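Local coordinates for spindle assembly abnormal protein 6 (Caenorhabditis elegans, PDB 4G79) that builds the central scaffold of centrioles, its globular N-terminal domain linking coiled-coil homodimers into the assembly that gives the organelle its ninefold symmetry, at residues 12-17 and 36-41; 53-58 and 134-139. All blocks are in the same frame, centred on the assembly; numbering follows the deposited sequence.

Contact 1: 12-17 and 36-41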
loop_
_atom_site.group_PDB
_atom_site.type_symbol
_atom_site.label_atom_id
_atom_site.label_comp_id
_atom_site.label_asym_id
_atom_site.label_seq_id
_atom_site.Cartn_x
_atom_site.Cartn_y
_atom_site.Cartn_z
ATOM N N GLN A 12 -10.816 9.185 -20.692
ATOM C CA GLN A 12 -12.118 9.179 -20.034
ATOM C C GLN A 12 -12.254 10.293 -19.040
ATOM O O GLN A 12 -11.272 10.693 -18.427
ATOM C CB GLN A 12 -12.334 7.855 -19.272
ATOM C CG GLN A 12 -12.212 6.570 -20.103
ATOM C CD GLN A 12 -13.422 6.263 -20.931
ATOM O OE1 GLN A 12 -14.533 6.743 -20.669
ATOM N NE2 GLN A 12 -13.230 5.420 -21.938
ATOM N N THR A 13 -13.497 10.738 -18.820
ATOM C CA THR A 13 -13.835 11.657 -17.762
ATOM C C THR A 13 -14.112 10.789 -16.541
ATOM O O THR A 13 -14.910 9.846 -16.610
ATOM C CB THR A 13 -15.018 12.550 -18.156
ATOM O OG1 THR A 13 -14.624 13.356 -19.273
ATOM C CG2 THR A 13 -15.456 13.433 -17.006
ATOM N N LEU A 14 -13.437 11.081 -15.438
ATOM C CA LEU A 14 -13.595 10.326 -14.214
ATOM C C LEU A 14 -13.921 11.258 -13.079
ATOM O O LEU A 14 -13.639 12.452 -13.192
ATOM C CB LEU A 14 -12.273 9.584 -13.893
ATOM C CG LEU A 14 -11.737 8.572 -14.936
ATOM C CD1 LEU A 14 -10.302 8.175 -14.621
ATOM C CD2 LEU A 14 -12.648 7.347 -15.038
ATOM N N ILE A 15 -14.463 10.716 -11.971
ATOM C CA ILE A 15 -14.729 11.492 -10.765
ATOM C C ILE A 15 -13.504 11.371 -9.893
ATOM O O ILE A 15 -13.051 10.262 -9.646
ATOM C CB ILE A 15 -16.030 11.043 -9.999
ATOM C CG1 ILE A 15 -17.307 10.965 -10.883
ATOM C CG2 ILE A 15 -16.259 11.846 -8.717
ATOM C CD1 ILE A 15 -17.587 12.047 -11.836
ATOM N N ALA A 16 -12.974 12.485 -9.410
ATOM C CA ALA A 16 -11.824 12.517 -8.512
ATOM C C ALA A 16 -12.076 13.368 -7.288
ATOM O O ALA A 16 -12.910 14.283 -7.329
ATOM C CB ALA A 16 -10.618 13.064 -9.245
ATOM N N SER A 17 -11.316 13.128 -6.212
ATOM C CA SER A 17 -11.388 14.025 -5.062
ATOM C C SER A 17 -10.258 15.023 -5.237
ATOM O O SER A 17 -9.103 14.627 -5.382
ATOM C CB SER A 17 -11.272 13.278 -3.736
ATOM O OG SER A 17 -12.458 12.550 -3.448
ATOM N N VAL A 36 -12.780 14.967 -13.901
ATOM C CA VAL A 36 -11.449 15.244 -14.467
ATOM C C VAL A 36 -11.276 14.397 -15.723
ATOM O O VAL A 36 -11.734 13.257 -15.756
ATOM C CB VAL A 36 -10.311 14.970 -13.430
ATOM C CG1 VAL A 36 -8.921 15.012 -14.063
ATOM C CG2 VAL A 36 -10.371 15.934 -12.263
ATOM N N LYS A 37 -10.624 14.944 -16.756
ATOM C CA LYS A 37 -10.369 14.128 -17.944
ATOM C C LYS A 37 -8.965 13.572 -17.802
ATOM O O LYS A 37 -8.009 14.329 -17.638
ATOM C CB LYS A 37 -10.548 14.898 -19.265
ATOM C CG LYS A 37 -10.232 14.051 -20.520
ATOM C CD LYS A 37 -10.739 14.703 -21.813
ATOM C CE LYS A 37 -12.214 14.465 -22.099
ATOM N NZ LYS A 37 -12.533 13.024 -22.327
ATOM N N LEU A 38 -8.853 12.245 -17.848
ATOM C CA LEU A 38 -7.565 11.566 -17.766
ATOM C C LEU A 38 -7.267 10.940 -19.102
ATOM O O LEU A 38 -8.096 10.211 -19.647
ATOM C CB LEU A 38 -7.564 10.488 -16.667
ATOM C CG LEU A 38 -6.312 9.532 -16.647
ATOM C CD1 LEU A 38 -5.016 10.319 -16.369
ATOM C CD2 LEU A 38 -6.486 8.417 -15.636
ATOM N N LYS A 39 -6.088 11.230 -19.622
ATOM C CA LYS A 39 -5.595 10.641 -20.872
ATOM C C LYS A 39 -4.313 9.915 -20.596
ATOM O O LYS A 39 -3.420 10.467 -19.938
ATOM C CB LYS A 39 -5.348 11.701 -21.959
ATOM C CG LYS A 39 -6.560 12.541 -22.315
ATOM C CD LYS A 39 -6.168 13.574 -23.404
ATOM C CE LYS A 39 -7.319 14.428 -23.861
ATOM N NZ LYS A 39 -6.870 15.487 -24.813
ATOM N N ILE A 40 -4.200 8.700 -21.143
ATOM C CA ILE A 40 -2.967 7.895 -21.060
ATOM C C ILE A 40 -2.606 7.562 -22.483
ATOM O O ILE A 40 -3.475 7.157 -23.263
ATOM C CB ILE A 40 -3.073 6.628 -20.170
ATOM C CG1 ILE A 40 -3.608 6.974 -18.746
ATOM C CG2 ILE A 40 -1.705 5.897 -20.085
ATOM C CD1 ILE A 40 -4.119 5.616 -17.900
ATOM N N SER A 41 -1.347 7.802 -22.837
ATOM C CA SER A 41 -0.858 7.497 -24.185
ATOM C C SER A 41 0.552 6.975 -24.138
ATOM O O SER A 41 1.208 7.068 -23.104
ATOM C CB SER A 41 -0.931 8.771 -25.034
ATOM O OG SER A 41 -0.140 9.809 -24.479
#
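Leu14 and Val36 form a hydrogen-bonded antiparallel pair, and their two backbone bonds hold the strands firmly: Leu14 N donates to Val36 O over 2.8 Å, and Val36 N returns to Leu14 O at the same length. Gln12 and Leu38 repeat the exchange two residues along, with Leu38 N reaching Gln12 O at 2.9 Å in a nearly straight bond (171° at the hydrogen). Between these two pairs lies the non-hydrogen-bonded pair of Thr13 and Lys37, whose CA atoms approach to 4.3 Å; here the CA of Thr13 directs its hydrogen at Val36 O, 3.3 Å away. The axes of the two short segments stand at 127°, consistent with twist and with the bend of 12-17, and the pairing runs on past Leu14, with Ala16 bonded to Thr34.

Around Leu38, Val36 and Leu14 CD1 the packing is apolar: Leu14 CG stands anti to its carbonyl carbon (chi1 -60°), and CD1 rests 4.0 Å from Leu38 CD2, the two side chains slanting past each other. Ile107 backs Leu14 and Phe10 backs Leu38, while Gln12 carries this face out to the partly exposed edge. Val36, modelled in two conformers, also approaches Ala16, a contact hence doubtful. On the face of Thr13 and Lys37 the grip is looser. The lysine crosses the threonine at about a right angle, yet its NZ stays 3.7 Å from Thr13 OG1, too far to count as a bond; the amine instead makes a salt bridge with Asp11. Thr13 is exposed to solvent.

Alternating hydrogen-bonded and non-hydrogen-bonded pairs between strands that follow each other in the chain define an antiparallel beta hairpin, here strands 7-21 and 29-44 of the SAS-6 N-terminal beta-sandwich domain.

Contact 2: 53-58 and 134-139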
loop_
_atom_site.group_PDB
_atom_site.type_symbol
_atom_site.label_atom_id
_atom_site.label_comp_id
_atom_site.label_asym_id
_atom_site.label_seq_id
_atom_site.Cartn_x
_atom_site.Cartn_y
_atom_site.Cartn_z
ATOM N N LEU A 53 5.396 6.576 -21.494
ATOM C CA LEU A 53 3.952 6.641 -21.243
ATOM C C LEU A 53 3.683 8.066 -20.884
ATOM O O LEU A 53 4.541 8.656 -20.234
ATOM C CB LEU A 53 3.486 5.716 -20.117
ATOM C CG LEU A 53 3.574 4.221 -20.372
ATOM C CD1 LEU A 53 3.088 3.473 -19.128
ATOM C CD2 LEU A 53 2.721 3.823 -21.591
ATOM N N LYS A 54 2.551 8.652 -21.300
ATOM C CA LYS A 54 2.256 10.040 -20.943
ATOM C C LYS A 54 0.933 10.078 -20.199
ATOM O O LYS A 54 -0.018 9.480 -20.666
ATOM C CB LYS A 54 2.221 10.935 -22.199
ATOM C CG LYS A 54 1.971 12.407 -21.895
ATOM C CD LYS A 54 2.433 13.244 -23.041
ATOM C CE LYS A 54 2.089 14.703 -22.798
ATOM N NZ LYS A 54 3.146 15.373 -21.997
ATOM N N PHE A 55 0.882 10.741 -19.021
ATOM C CA PHE A 55 -0.353 10.883 -18.230
ATOM C C PHE A 55 -0.755 12.315 -18.282
ATOM O O PHE A 55 0.106 13.178 -18.097
ATOM C CB PHE A 55 -0.153 10.429 -16.773
ATOM C CG PHE A 55 0.004 8.944 -16.627
ATOM C CD1 PHE A 55 1.232 8.333 -16.853
ATOM C CD2 PHE A 55 -1.074 8.150 -16.240
ATOM C CE1 PHE A 55 1.372 6.948 -16.715
ATOM C CE2 PHE A 55 -0.925 6.769 -16.100
ATOM C CZ PHE A 55 0.290 6.181 -16.358
ATOM N N GLU A 56 -2.022 12.598 -18.596
ATOM C CA GLU A 56 -2.471 13.993 -18.723
ATOM C C GLU A 56 -3.787 14.172 -18.050
ATOM O O GLU A 56 -4.705 13.363 -18.248
ATOM C CB GLU A 56 -2.604 14.438 -20.191
ATOM C CG GLU A 56 -1.318 14.473 -21.017
ATOM C CD GLU A 56 -1.566 14.693 -22.498
ATOM O OE1 GLU A 56 -1.765 13.688 -23.220
ATOM O OE2 GLU A 56 -1.597 15.869 -22.931
ATOM N N ILE A 57 -3.894 15.237 -17.236
ATOM C CA ILE A 57 -5.169 15.530 -16.577
ATOM C C ILE A 57 -5.597 16.967 -16.918
ATOM O O ILE A 57 -4.761 17.857 -17.112
ATOM C CB ILE A 57 -5.208 15.267 -15.059
ATOM C CG1 ILE A 57 -4.264 16.171 -14.258
ATOM C CG2 ILE A 57 -5.120 13.750 -14.673
ATOM C CD1 ILE A 57 -4.593 16.153 -12.767
ATOM N N SER A 58 -6.903 17.160 -17.044
ATOM C CA SER A 58 -7.519 18.465 -17.304
ATOM C C SER A 58 -8.911 18.466 -16.745
ATOM O O SER A 58 -9.454 17.406 -16.426
ATOM C CB SER A 58 -7.550 18.782 -18.800
ATOM O OG SER A 58 -8.275 17.799 -19.521
ATOM N N PHE A 134 -0.684 3.618 -6.826
ATOM C CA PHE A 134 0.516 4.417 -7.067
ATOM C C PHE A 134 0.129 5.867 -7.011
ATOM O O PHE A 134 -1.048 6.191 -6.962
ATOM C CB PHE A 134 1.181 4.054 -8.444
ATOM C CG PHE A 134 0.469 4.556 -9.687
ATOM C CD1 PHE A 134 -0.589 3.843 -10.238
ATOM C CD2 PHE A 134 0.872 5.734 -10.314
ATOM C CE1 PHE A 134 -1.266 4.324 -11.362
ATOM C CE2 PHE A 134 0.206 6.210 -11.452
ATOM C CZ PHE A 134 -0.860 5.503 -11.969
ATOM N N SER A 135 1.121 6.729 -6.996
ATOM C CA SER A 135 0.947 8.162 -7.104
ATOM C C SER A 135 2.040 8.661 -8.036
ATOM O O SER A 135 3.124 8.082 -8.085
ATOM C CB SER A 135 0.976 8.858 -5.741
ATOM O OG SER A 135 2.252 8.817 -5.131
ATOM N N ILE A 136 1.752 9.710 -8.781
ATOM C CA ILE A 136 2.717 10.302 -9.697
ATOM C C ILE A 136 2.550 11.805 -9.651
ATOM O O ILE A 136 1.429 12.290 -9.574
ATOM C CB ILE A 136 2.536 9.701 -11.134
ATOM C CG1 ILE A 136 3.672 10.136 -12.093
ATOM C CG2 ILE A 136 1.124 9.927 -11.720
ATOM C CD1 ILE A 136 3.801 9.333 -13.402
ATOM N N LYS A 137 3.664 12.535 -9.661
ATOM C CA LYS A 137 3.652 13.988 -9.697
ATOM C C LYS A 137 3.462 14.447 -11.153
ATOM O O LYS A 137 4.258 14.092 -12.026
ATOM C CB LYS A 137 4.962 14.534 -9.103
ATOM C CG LYS A 137 5.003 16.051 -8.948
ATOM C CD LYS A 137 6.269 16.491 -8.249
ATOM C CE LYS A 137 6.347 17.990 -8.084
ATOM N NZ LYS A 137 7.481 18.389 -7.206
ATOM N N LEU A 138 2.386 15.218 -11.409
ATOM C CA LEU A 138 2.107 15.750 -12.751
ATOM C C LEU A 138 2.455 17.215 -12.740
ATOM O O LEU A 138 2.094 17.924 -11.811
ATOM C CB LEU A 138 0.649 15.502 -13.189
ATOM C CG LEU A 138 0.132 14.047 -13.050
ATOM C CD1 LEU A 138 -1.298 13.939 -13.569
ATOM C CD2 LEU A 138 0.982 13.060 -13.867
ATOM N N HIS A 139 3.169 17.665 -13.748
ATOM C CA HIS A 139 3.629 19.054 -13.819
ATOM C C HIS A 139 2.713 19.911 -14.685
ATOM O O HIS A 139 2.157 19.413 -15.669
ATOM C CB HIS A 139 5.065 19.084 -14.383
ATOM C CG HIS A 139 6.009 18.251 -13.577
ATOM N ND1 HIS A 139 6.599 18.744 -12.426
ATOM C CD2 HIS A 139 6.387 16.959 -13.746
ATOM C CE1 HIS A 139 7.338 17.751 -11.949
ATOM N NE2 HIS A 139 7.255 16.662 -12.718
#
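Phe55 and Ile57 spend backbone hydrogen bonds on Glu69 and Phe67 of the adjoining strand 66-71, and it is with their side chains that they meet Phe134, Ile136 and Leu138. The geometry confirms that this is packing and not strand pairing: the axes of the two segments come no nearer than 8.2 Å and cross at 66°.

Leu138 carries one end of the contact by dividing its two methyls. Its CD1 lies 3.8 Å from Ile57 CG1 and is also near CG2 and CD1 of that isoleucine, while CD2 comes within 4.1 Å of Phe55 CB. Ile57 CG1 sits between its own backbone N and carbonyl carbon (chi1 65°), a placement that sets this branch against the leucine, and the two side chains cross at about a right angle. At the other end the Phe55 ring takes over. CD1 of this ring is 4.4 Å from Ile136 CD1, and its CE2 is 4.3 Å from Phe134 CZ, so that opposite corners of one ring serve two partners.

The start of helix 92-102 closes the phenylalanine end, where Phe92 touches Phe55 and meets the Phe134 ring edge-to-face. Phe120 lies against Leu138, and Cys118 against Ile57, from strand 117-123.

All five touching residues are buried, and every side-chain approach between the segments is carbon to carbon at 3.8 Å or more. The chemistry therefore implies cohesion by dispersion and exclusion of water.

From the N terminus, strand 7-21 runs out and strand 29-44 returns, so contact 1 closes a hairpin, with 18 residues between its segments, 11 of them strand. After a short connection the chain enters strand 51-58, which lies beside strand 29-44 in the same sheet: Lys37 N is probably hydrogen-bonded to Ser58 O at 2.7 Å, and Ser41 O to Lys54 N. Contact 2 opens there and closes 75 residues later, after strand 66-71, helices 73-83 and 92-102, and strands 106-111 and 117-123. The contacts are in series, neither nesting nor crossing. Contact 1 ties sheet neighbours, whereas contact 2 joins strands 51-58 and 132-140 across the buried interior.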